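PDB 3DSB: putative acetyltransferase from Clostridium difficile, which probably transfers acyl groups other than amino-acyl groups, as other members of the GNAT acetyltransferase family do. Local coordinates for residues Y104-I109 / A135-L140; K46-D51 / G55-Y60. All blocks are in the same frame, centred on the assembly; numbering follows the deposited sequence. Where two conformers were deposited one is given.

Interaction 1: Y104-I109 / A135-L140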
loop_
_atom_site.group_PDB
_atom_site.type_symbol
_atom_site.label_atom_id
_atom_site.label_comp_id
_atom_site.label_asym_id
_atom_site.label_seq_id
_atom_site.Cartn_x
_atom_site.Cartn_y
_atom_site.Cartn_z
ATOM N N TYR A 104 9.174 -15.905 14.404
ATOM C CA TYR A 104 9.902 -16.533 13.293
ATOM C C TYR A 104 9.414 -15.952 11.962
ATOM O O TYR A 104 10.223 -15.659 11.049
ATOM C CB TYR A 104 9.723 -18.057 13.255
ATOM C CG TYR A 104 10.504 -18.852 14.267
ATOM C CD1 TYR A 104 11.875 -18.687 14.401
ATOM C CD2 TYR A 104 9.847 -19.767 15.083
ATOM C CE1 TYR A 104 12.587 -19.436 15.359
ATOM C CE2 TYR A 104 10.538 -20.524 16.036
ATOM C CZ TYR A 104 11.898 -20.337 16.170
ATOM O OH TYR A 104 12.574 -21.087 17.133
ATOM N N LEU A 105 8.095 -15.820 11.823
ATOM C CA LEU A 105 7.540 -15.280 10.564
ATOM C C LEU A 105 7.913 -13.827 10.390
ATOM O O LEU A 105 8.343 -13.408 9.324
ATOM C CB LEU A 105 6.013 -15.442 10.544
ATOM C CG LEU A 105 5.536 -16.885 10.365
ATOM C CD1 LEU A 105 4.046 -16.919 10.537
ATOM C CD2 LEU A 105 5.965 -17.410 8.999
ATOM N N PHE A 106 7.743 -13.040 11.445
ATOM C CA PHE A 106 8.014 -11.609 11.329
ATOM C C PHE A 106 9.493 -11.361 11.005
ATOM O O PHE A 106 9.844 -10.515 10.165
ATOM C CB PHE A 106 7.614 -10.952 12.644
ATOM C CG PHE A 106 6.862 -9.707 12.461
ATOM C CD1 PHE A 106 5.466 -9.703 12.416
ATOM C CD2 PHE A 106 7.550 -8.518 12.335
ATOM C CE1 PHE A 106 4.743 -8.484 12.201
ATOM C CE2 PHE A 106 6.872 -7.326 12.146
ATOM C CZ PHE A 106 5.466 -7.309 12.076
ATOM N N ASN A 107 10.369 -12.104 11.679
ATOM C CA ASN A 107 11.802 -11.953 11.436
ATOM C C ASN A 107 12.215 -12.473 10.069
ATOM O O ASN A 107 13.167 -11.962 9.454
ATOM C CB ASN A 107 12.598 -12.566 12.591
ATOM C CG ASN A 107 12.590 -11.674 13.818
ATOM O OD1 ASN A 107 12.636 -10.456 13.689
ATOM N ND2 ASN A 107 12.489 -12.270 15.005
ATOM N N TYR A 108 11.499 -13.479 9.564
ATOM C CA TYR A 108 11.727 -13.946 8.202
ATOM C C TYR A 108 11.471 -12.824 7.190
ATOM O O TYR A 108 12.257 -12.622 6.271
ATOM C CB TYR A 108 10.796 -15.137 7.908
ATOM C CG TYR A 108 11.108 -15.905 6.632
ATOM C CD1 TYR A 108 12.020 -16.959 6.672
ATOM C CD2 TYR A 108 10.482 -15.610 5.413
ATOM C CE1 TYR A 108 12.338 -17.689 5.565
ATOM C CE2 TYR A 108 10.825 -16.366 4.248
ATOM C CZ TYR A 108 11.746 -17.401 4.359
ATOM O OH TYR A 108 12.117 -18.190 3.250
ATOM N N ILE A 109 10.393 -12.086 7.364
ATOM C CA ILE A 109 10.090 -10.982 6.453
ATOM C C ILE A 109 11.107 -9.846 6.661
ATOM O O ILE A 109 11.560 -9.238 5.685
ATOM C CB ILE A 109 8.628 -10.515 6.619
ATOM C CG1 ILE A 109 7.656 -11.695 6.408
ATOM C CG2 ILE A 109 8.350 -9.315 5.710
ATOM C CD1 ILE A 109 7.802 -12.446 5.120
ATOM N N ALA A 135 3.542 -2.595 21.964
ATOM C CA ALA A 135 4.567 -3.392 22.647
ATOM C C ALA A 135 5.054 -4.528 21.767
ATOM O O ALA A 135 6.244 -4.830 21.736
ATOM C CB ALA A 135 4.029 -3.950 23.974
ATOM N N THR A 136 4.117 -5.191 21.096
ATOM C CA THR A 136 4.466 -6.294 20.209
ATOM C C THR A 136 5.402 -5.829 19.096
ATOM O O THR A 136 6.430 -6.454 18.853
ATOM C CB THR A 136 3.207 -6.924 19.614
ATOM O OG1 THR A 136 2.479 -7.584 20.661
ATOM C CG2 THR A 136 3.552 -7.930 18.513
ATOM N N TYR A 137 5.044 -4.741 18.415
ATOM C CA TYR A 137 5.913 -4.284 17.324
ATOM C C TYR A 137 7.210 -3.674 17.809
ATOM O O TYR A 137 8.277 -3.860 17.194
ATOM C CB TYR A 137 5.178 -3.323 16.388
ATOM C CG TYR A 137 3.989 -3.981 15.764
ATOM C CD1 TYR A 137 4.066 -5.288 15.260
ATOM C CD2 TYR A 137 2.766 -3.302 15.694
ATOM C CE1 TYR A 137 2.950 -5.901 14.705
ATOM C CE2 TYR A 137 1.658 -3.891 15.132
ATOM C CZ TYR A 137 1.746 -5.180 14.622
ATOM O OH TYR A 137 0.633 -5.766 14.077
ATOM N N GLU A 138 7.150 -2.935 18.917
ATOM C CA GLU A 138 8.384 -2.378 19.483
ATOM C C GLU A 138 9.417 -3.446 19.805
ATOM O O GLU A 138 10.605 -3.259 19.601
ATOM C CB GLU A 138 8.088 -1.590 20.744
ATOM C CG GLU A 138 8.299 -0.127 20.552
ATOM C CD GLU A 138 7.063 0.616 20.119
ATOM O OE1 GLU A 138 6.745 1.601 20.856
ATOM O OE2 GLU A 138 6.441 0.237 19.068
ATOM N N SER A 139 8.957 -4.588 20.285
ATOM C CA SER A 139 9.881 -5.686 20.588
ATOM C C SER A 139 10.532 -6.255 19.322
ATOM O O SER A 139 11.552 -6.971 19.392
ATOM C CB SER A 139 9.180 -6.783 21.392
ATOM O OG SER A 139 9.023 -6.359 22.736
ATOM N N LEU A 140 9.921 -5.966 18.169
ATOM C CA LEU A 140 10.464 -6.377 16.884
ATOM C C LEU A 140 11.178 -5.219 16.148
ATOM O O LEU A 140 11.441 -5.306 14.944
ATOM C CB LEU A 140 9.339 -6.964 16.020
ATOM C CG LEU A 140 8.856 -8.348 16.507
ATOM C CD1 LEU A 140 7.430 -8.552 16.030
ATOM C CD2 LEU A 140 9.784 -9.420 15.985
#

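Interaction 2: K46-D51 / G55-Y60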
loop_
_atom_site.group_PDB
_atom_site.type_symbol
_atom_site.label_atom_id
_atom_site.label_comp_id
_atom_site.label_asym_id
_atom_site.label_seq_id
_atom_site.Cartn_x
_atom_site.Cartn_y
_atom_site.Cartn_z
ATOM N N LYS A 46 -7.489 -16.570 -3.235
ATOM C CA LYS A 46 -7.135 -17.211 -4.521
ATOM C C LYS A 46 -6.475 -16.196 -5.460
ATOM O O LYS A 46 -5.461 -16.490 -6.131
ATOM C CB LYS A 46 -8.381 -17.822 -5.173
ATOM C CG LYS A 46 -8.087 -18.517 -6.491
ATOM C CD LYS A 46 -9.410 -18.896 -7.171
ATOM C CE LYS A 46 -9.139 -19.784 -8.380
ATOM N NZ LYS A 46 -10.420 -20.323 -8.932
ATOM N N ALA A 47 -7.071 -15.000 -5.548
ATOM C CA ALA A 47 -6.552 -14.015 -6.489
ATOM C C ALA A 47 -5.102 -13.688 -6.128
ATOM O O ALA A 47 -4.236 -13.547 -7.002
ATOM C CB ALA A 47 -7.414 -12.738 -6.503
ATOM N N LEU A 48 -4.828 -13.556 -4.832
ATOM C CA LEU A 48 -3.481 -13.253 -4.397
ATOM C C LEU A 48 -2.543 -14.434 -4.693
ATOM O O LEU A 48 -1.431 -14.239 -5.190
ATOM C CB LEU A 48 -3.524 -12.880 -2.908
ATOM C CG LEU A 48 -2.416 -12.033 -2.294
ATOM C CD1 LEU A 48 -2.897 -11.534 -0.919
ATOM C CD2 LEU A 48 -1.148 -12.838 -2.159
ATOM N N LEU A 49 -2.991 -15.661 -4.401
ATOM C CA LEU A 49 -2.145 -16.849 -4.687
ATOM C C LEU A 49 -1.759 -16.941 -6.157
ATOM O O LEU A 49 -0.657 -17.433 -6.473
ATOM C CB LEU A 49 -2.829 -18.131 -4.213
ATOM C CG LEU A 49 -2.899 -18.312 -2.690
ATOM C CD1 LEU A 49 -3.882 -19.428 -2.365
ATOM C CD2 LEU A 49 -1.545 -18.642 -2.089
ATOM N N LEU A 50 -2.663 -16.469 -7.030
ATOM C CA LEU A 50 -2.475 -16.593 -8.472
ATOM C C LEU A 50 -1.604 -15.492 -9.044
ATOM O O LEU A 50 -1.161 -15.602 -10.204
ATOM C CB LEU A 50 -3.826 -16.575 -9.194
ATOM C CG LEU A 50 -4.630 -17.863 -9.121
ATOM C CD1 LEU A 50 -6.066 -17.610 -9.578
ATOM C CD2 LEU A 50 -3.937 -18.951 -9.990
ATOM N N ASP A 51 -1.345 -14.432 -8.272
ATOM C CA ASP A 51 -0.657 -13.269 -8.812
ATOM C C ASP A 51 0.341 -12.693 -7.848
ATOM O O ASP A 51 -0.007 -11.907 -6.986
ATOM C CB ASP A 51 -1.671 -12.222 -9.250
ATOM C CG ASP A 51 -1.040 -11.076 -9.979
ATOM O OD1 ASP A 51 0.191 -11.123 -10.261
ATOM O OD2 ASP A 51 -1.801 -10.113 -10.264
ATOM N N GLY A 55 1.311 -9.342 -4.122
ATOM C CA GLY A 55 1.761 -9.632 -2.753
ATOM C C GLY A 55 2.085 -11.108 -2.627
ATOM O O GLY A 55 2.014 -11.874 -3.612
ATOM N N LYS A 56 2.452 -11.517 -1.425
ATOM C CA LYS A 56 2.848 -12.904 -1.173
ATOM C C LYS A 56 2.394 -13.388 0.198
ATOM O O LYS A 56 2.493 -12.639 1.191
ATOM C CB LYS A 56 4.378 -13.046 -1.218
ATOM C CG LYS A 56 5.071 -12.590 -2.466
ATOM C CD LYS A 56 4.965 -13.556 -3.617
ATOM C CE LYS A 56 5.937 -13.087 -4.709
ATOM N NZ LYS A 56 5.841 -11.565 -4.938
ATOM N N TYR A 57 1.910 -14.636 0.259
ATOM C CA TYR A 57 1.801 -15.377 1.505
ATOM C C TYR A 57 3.019 -16.240 1.678
ATOM O O TYR A 57 3.500 -16.871 0.714
ATOM C CB TYR A 57 0.602 -16.314 1.501
ATOM C CG TYR A 57 -0.739 -15.663 1.373
ATOM C CD1 TYR A 57 -1.372 -15.125 2.474
ATOM C CD2 TYR A 57 -1.445 -15.740 0.169
ATOM C CE1 TYR A 57 -2.674 -14.573 2.350
ATOM C CE2 TYR A 57 -2.696 -15.197 0.026
ATOM C CZ TYR A 57 -3.323 -14.623 1.131
ATOM O OH TYR A 57 -4.577 -14.089 0.938
ATOM N N HIS A 58 3.482 -16.318 2.926
ATOM C CA HIS A 58 4.415 -17.362 3.346
ATOM C C HIS A 58 3.721 -18.135 4.456
ATOM O O HIS A 58 2.985 -17.555 5.281
ATOM C CB HIS A 58 5.742 -16.788 3.866
ATOM C CG HIS A 58 6.588 -16.173 2.799
ATOM N ND1 HIS A 58 6.339 -14.911 2.295
ATOM C CD2 HIS A 58 7.642 -16.659 2.092
ATOM C CE1 HIS A 58 7.222 -14.635 1.346
ATOM N NE2 HIS A 58 8.018 -15.678 1.198
ATOM N N VAL A 59 3.989 -19.436 4.506
ATOM C CA VAL A 59 3.413 -20.287 5.522
ATOM C C VAL A 59 4.537 -21.012 6.263
ATOM O O VAL A 59 5.617 -21.305 5.702
ATOM C CB VAL A 59 2.446 -21.332 4.894
ATOM C CG1 VAL A 59 1.184 -20.641 4.401
ATOM C CG2 VAL A 59 3.115 -22.139 3.730
ATOM N N TYR A 60 4.245 -21.236 7.544
ATOM C CA TYR A 60 5.116 -22.023 8.435
ATOM C C TYR A 60 4.553 -23.441 8.479
ATOM O O TYR A 60 3.377 -23.629 8.734
ATOM C CB TYR A 60 5.108 -21.374 9.808
ATOM C CG TYR A 60 6.119 -21.894 10.802
ATOM C CD1 TYR A 60 7.269 -21.158 11.099
ATOM C CD2 TYR A 60 5.888 -23.083 11.490
ATOM C CE1 TYR A 60 8.206 -21.623 12.040
ATOM C CE2 TYR A 60 6.780 -23.532 12.428
ATOM C CZ TYR A 60 7.921 -22.801 12.710
ATOM O OH TYR A 60 8.795 -23.282 13.653
HETATM O O HOH W 1 1.179 -14.351 -4.335
#

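Interaction 1: Y104-I109 / A135-L140
Helix 101-115 meets the end of helix 133-138 through Phe106 and Asn107 on one side and Tyr137 and Leu140 on the other, the backbones coming nearest where Asn107 CA and Leu140 CA stand 7.9 Å apart. Leu140 lies just past the helix; its N donates to Tyr137 O at 2.8 Å, a tight i to i+3 turn that brings its side chain round to face helix 101-115. With CG anti to its carbonyl carbon and beside the backbone N (chi1 -72°), the isobutyl group straddles two neighbours. Its CD1 sits over one face of the Phe106 ring as a CH-pi contact, 4.0 Å from the centroid and offset toward the CG-CD2 side. Its CD2 lies 3.8 Å from Asn107 OD1. The Phe106 ring leans at its far end on Tyr137, CZ to CE1 3.9 Å, with the two ring planes inclined at 32°. Lys110 NZ bonds Leu140 O and, weakly, Asn107 OD1, while the Tyr137 ring also meets Tyr150 of the second subunit. Both helices meet beside strand 119-127, where Phe106 and Tyr137 both touch Leu124. The grip between the segments is apolar and CH-pi, so its orientation is set by the shapes of rings and methyls.

Interaction 2: K46-D51 / G55-Y60
Leu48 and Leu49, on the last turns of helix 38-50, press on the start of strand 56-62 in a short helix-turn-strand connection of the GNAT fold. Three residues separate the two segments, and the axes of 46-50 and 56-60 run almost perpendicular, 8.4 Å apart at an angle of 93°. Gly55 comes first. Its phi of 136° belongs to glycine, because a CB here would be jammed against the preceding carbonyl oxygen, and Leu48 CD2 rests 3.6 Å from Gly55 O. Lys56 starts its side chain away from the helix, and its NZ bonds Tyr74 OH and Glu52 O; Leu48 CD2 approaches its backbone N. Tyr57 and Leu48 bury the largest and nearly equal areas. Leu48 crosses the Tyr57 ring at a slant, CD2 reaching CE2 at 3.6 Å while CD1 lies 3.6 Å from OH. With CG anti to the backbone N (chi1 -157°), the Leu48 side chain extends toward the strand and sets both methyls against the ring. These Leu48 contacts belong to one of its two modelled conformers; the other may differ. Leu49 crosses the ring nearer its root, CD2 to Tyr57 CD2 3.7 Å. The phenol OH bonds Asp78 OD2 of the second subunit, whose Trp76 also packs on Leu48, so the contact is part of the interface between the subunits. Further along, Val59 passes to Ile20 of helix 17-32, while His58 and Tyr60 pair with strand 65-77 through their backbones. Back at the helix end, Asp51 CB points away from the strand, and its carboxylate is held by Arg53, Lys54 and Arg53 of the second subunit. One water bridges the two backbones, donating to Leu48 O and to Gly55 O, each at 2.7 Å.

From the N terminus, interaction 2 comes first: it closes the short turn between helix 38-50 and strand 56-62. The chain then runs through strands 65-77 and 82-92 before helix 101-115 opens interaction 1, whose loop of 25 residues includes strand 119-127. The two contacts therefore follow in series, neither nesting nor crossing. Their centres lie 20 Å apart, on opposite sides of the chain's centre, yet the segments 104-109 and 55-60 touch: Tyr108 and Ile109 pack on His58, and Tyr104 and Leu105 on Tyr60. Helix 101-115 thus links the early strand 56-62 to the late helix 133-138, lying over four of the strands, from 56-62 to 119-127.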